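PDB 1YW4: succinylglutamate desuccinylase from Chromobacterium violaceum, which probably hydrolyses N-succinylglutamate to succinate and glutamate, the last step of arginine breakdown by the succinyltransferase pathway, using one zinc ion per subunit. Local coordinates for residues L50-V55 with H145-T150. Numbering follows the deposited sequence.
Sequences LLSCGV and HYDLHT. With ZN (zinc ion), chain C.
Over the centre of one face of the His145 imidazole sits CD2 of Leu50, 3.6 Å from the ring centroid, a CH-pi contact. At the ring's edge, in its plane, are Leu50 O and Ser52 OG. A water sits above one face of the His149 ring, offset toward its rim, with Asp147 O at the edge. On the opposite face of the sheet from His145, the edge of the Tyr146 ring meets Leu51 CD2, and its hydroxyl bonds to Gln176. His145 ND1 donates to Leu50 O at 3.1 Å, coming from above the carbonyl plane, while Tyr146 N donates to the same oxygen, so two donors grip one carbonyl. A histidine suits this place because it offers a flat pi face to the leucine methyl and an in-plane N-H to the carbonyl.

Ser52, small enough for the interior, carries its hydroxyl between its backbone N and carbonyl carbon (chi1 56°), and OG donates to Asp147 OD1 at 2.6 Å from above the carboxylate plane. The water over His149 donates to OD1 and to Leu148 O. The other oxygen, Asp147 OD2, accepts from His149 NE2 at 2.6 Å, which fixes the ring's rotation and probably makes it a stronger ligand; ND1 binds zinc at 2.3 Å. Val55 CG2 packs on OD1.

These neighbouring parallel strands thus carry a second-shell aspartate, itself held by a serine one step further from the metal, and with His56 and Glu59 His149 completes the His-Glu-His zinc site characteristic of the M14 metallocarboxypeptidase-like family.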
# COMPACT_ATOMS: atom_id res chain seq x y z
N LEU A 50 -21.24 16.85 -14.48
CA LEU A 50 -21.16 18.04 -13.64
C LEU A 50 -19.74 18.58 -13.74
O LEU A 50 -18.79 17.89 -13.40
CB LEU A 50 -21.46 17.70 -12.18
CG LEU A 50 -21.20 18.83 -11.16
CD1 LEU A 50 -22.00 20.05 -11.56
CD2 LEU A 50 -21.58 18.38 -9.75
N LEU A 51 -19.60 19.80 -14.25
CA LEU A 51 -18.29 20.43 -14.34
C LEU A 51 -18.31 21.65 -13.43
O LEU A 51 -19.11 22.58 -13.62
CB LEU A 51 -17.98 20.88 -15.76
CG LEU A 51 -18.02 19.85 -16.91
CD1 LEU A 51 -17.64 20.55 -18.22
CD2 LEU A 51 -17.07 18.70 -16.62
N SER A 52 -17.46 21.65 -12.42
CA SER A 52 -17.40 22.80 -11.54
C SER A 52 -16.01 23.40 -11.67
O SER A 52 -15.01 22.68 -11.82
CB SER A 52 -17.70 22.38 -10.09
OG SER A 52 -16.82 21.36 -9.65
N CYS A 53 -15.94 24.73 -11.68
CA CYS A 53 -14.67 25.43 -11.80
C CYS A 53 -14.76 26.70 -10.97
O CYS A 53 -15.85 27.11 -10.59
CB CYS A 53 -14.39 25.78 -13.26
SG CYS A 53 -15.66 26.76 -14.07
N GLY A 54 -13.62 27.31 -10.68
CA GLY A 54 -13.67 28.52 -9.89
C GLY A 54 -14.06 28.29 -8.44
O GLY A 54 -14.57 29.20 -7.80
N VAL A 55 -13.87 27.07 -7.93
CA VAL A 55 -14.14 26.82 -6.51
C VAL A 55 -13.18 27.79 -5.82
O VAL A 55 -13.50 28.37 -4.77
CB VAL A 55 -13.83 25.35 -6.12
CG1 VAL A 55 -13.67 25.23 -4.61
CG2 VAL A 55 -14.97 24.44 -6.58
N HIS A 145 -18.56 13.79 -12.36
CA HIS A 145 -18.24 15.10 -11.81
C HIS A 145 -16.74 15.38 -11.83
O HIS A 145 -15.96 14.65 -11.23
CB HIS A 145 -18.74 15.20 -10.37
CG HIS A 145 -18.37 16.47 -9.69
ND1 HIS A 145 -18.09 17.63 -10.38
CD2 HIS A 145 -18.26 16.78 -8.38
CE1 HIS A 145 -17.83 18.60 -9.52
NE2 HIS A 145 -17.92 18.11 -8.30
N TYR A 146 -16.35 16.44 -12.53
CA TYR A 146 -14.95 16.82 -12.59
C TYR A 146 -14.87 18.22 -12.03
O TYR A 146 -15.44 19.17 -12.58
CB TYR A 146 -14.43 16.79 -14.02
CG TYR A 146 -14.62 15.45 -14.69
CD1 TYR A 146 -13.90 14.32 -14.28
CD2 TYR A 146 -15.58 15.29 -15.69
CE1 TYR A 146 -14.13 13.07 -14.85
CE2 TYR A 146 -15.82 14.05 -16.27
CZ TYR A 146 -15.09 12.94 -15.84
OH TYR A 146 -15.34 11.71 -16.41
N ASP A 147 -14.21 18.32 -10.88
CA ASP A 147 -14.03 19.60 -10.23
C ASP A 147 -12.64 20.03 -10.71
O ASP A 147 -11.63 19.42 -10.35
CB ASP A 147 -14.09 19.43 -8.71
CG ASP A 147 -14.00 20.74 -7.98
OD1 ASP A 147 -14.44 21.76 -8.57
OD2 ASP A 147 -13.49 20.75 -6.83
N LEU A 148 -12.62 21.05 -11.55
CA LEU A 148 -11.41 21.57 -12.18
C LEU A 148 -10.64 22.63 -11.39
O LEU A 148 -11.20 23.66 -11.03
CB LEU A 148 -11.78 22.13 -13.56
CG LEU A 148 -12.78 21.28 -14.34
CD1 LEU A 148 -13.02 21.86 -15.74
CD2 LEU A 148 -12.24 19.86 -14.45
N HIS A 149 -9.35 22.38 -11.16
CA HIS A 149 -8.50 23.28 -10.40
C HIS A 149 -7.14 23.50 -11.07
O HIS A 149 -6.75 22.78 -11.99
CB HIS A 149 -8.23 22.68 -9.01
CG HIS A 149 -9.44 22.57 -8.13
ND1 HIS A 149 -9.62 23.36 -7.01
CD2 HIS A 149 -10.52 21.75 -8.19
CE1 HIS A 149 -10.76 23.03 -6.42
NE2 HIS A 149 -11.32 22.06 -7.12
N THR A 150 -6.44 24.53 -10.61
CA THR A 150 -5.06 24.82 -11.04
C THR A 150 -4.40 25.23 -9.73
O THR A 150 -5.09 25.38 -8.71
CB THR A 150 -4.93 25.93 -12.13
OG1 THR A 150 -5.72 27.07 -11.79
CG2 THR A 150 -5.33 25.39 -13.51
ZN ZN C . -7.90 24.70 -6.22
O HOH W 1 -11.17 26.47 -11.96
O HOH W 2 -13.12 24.30 -9.03
O HOH W 3 -5.73 23.89 -6.51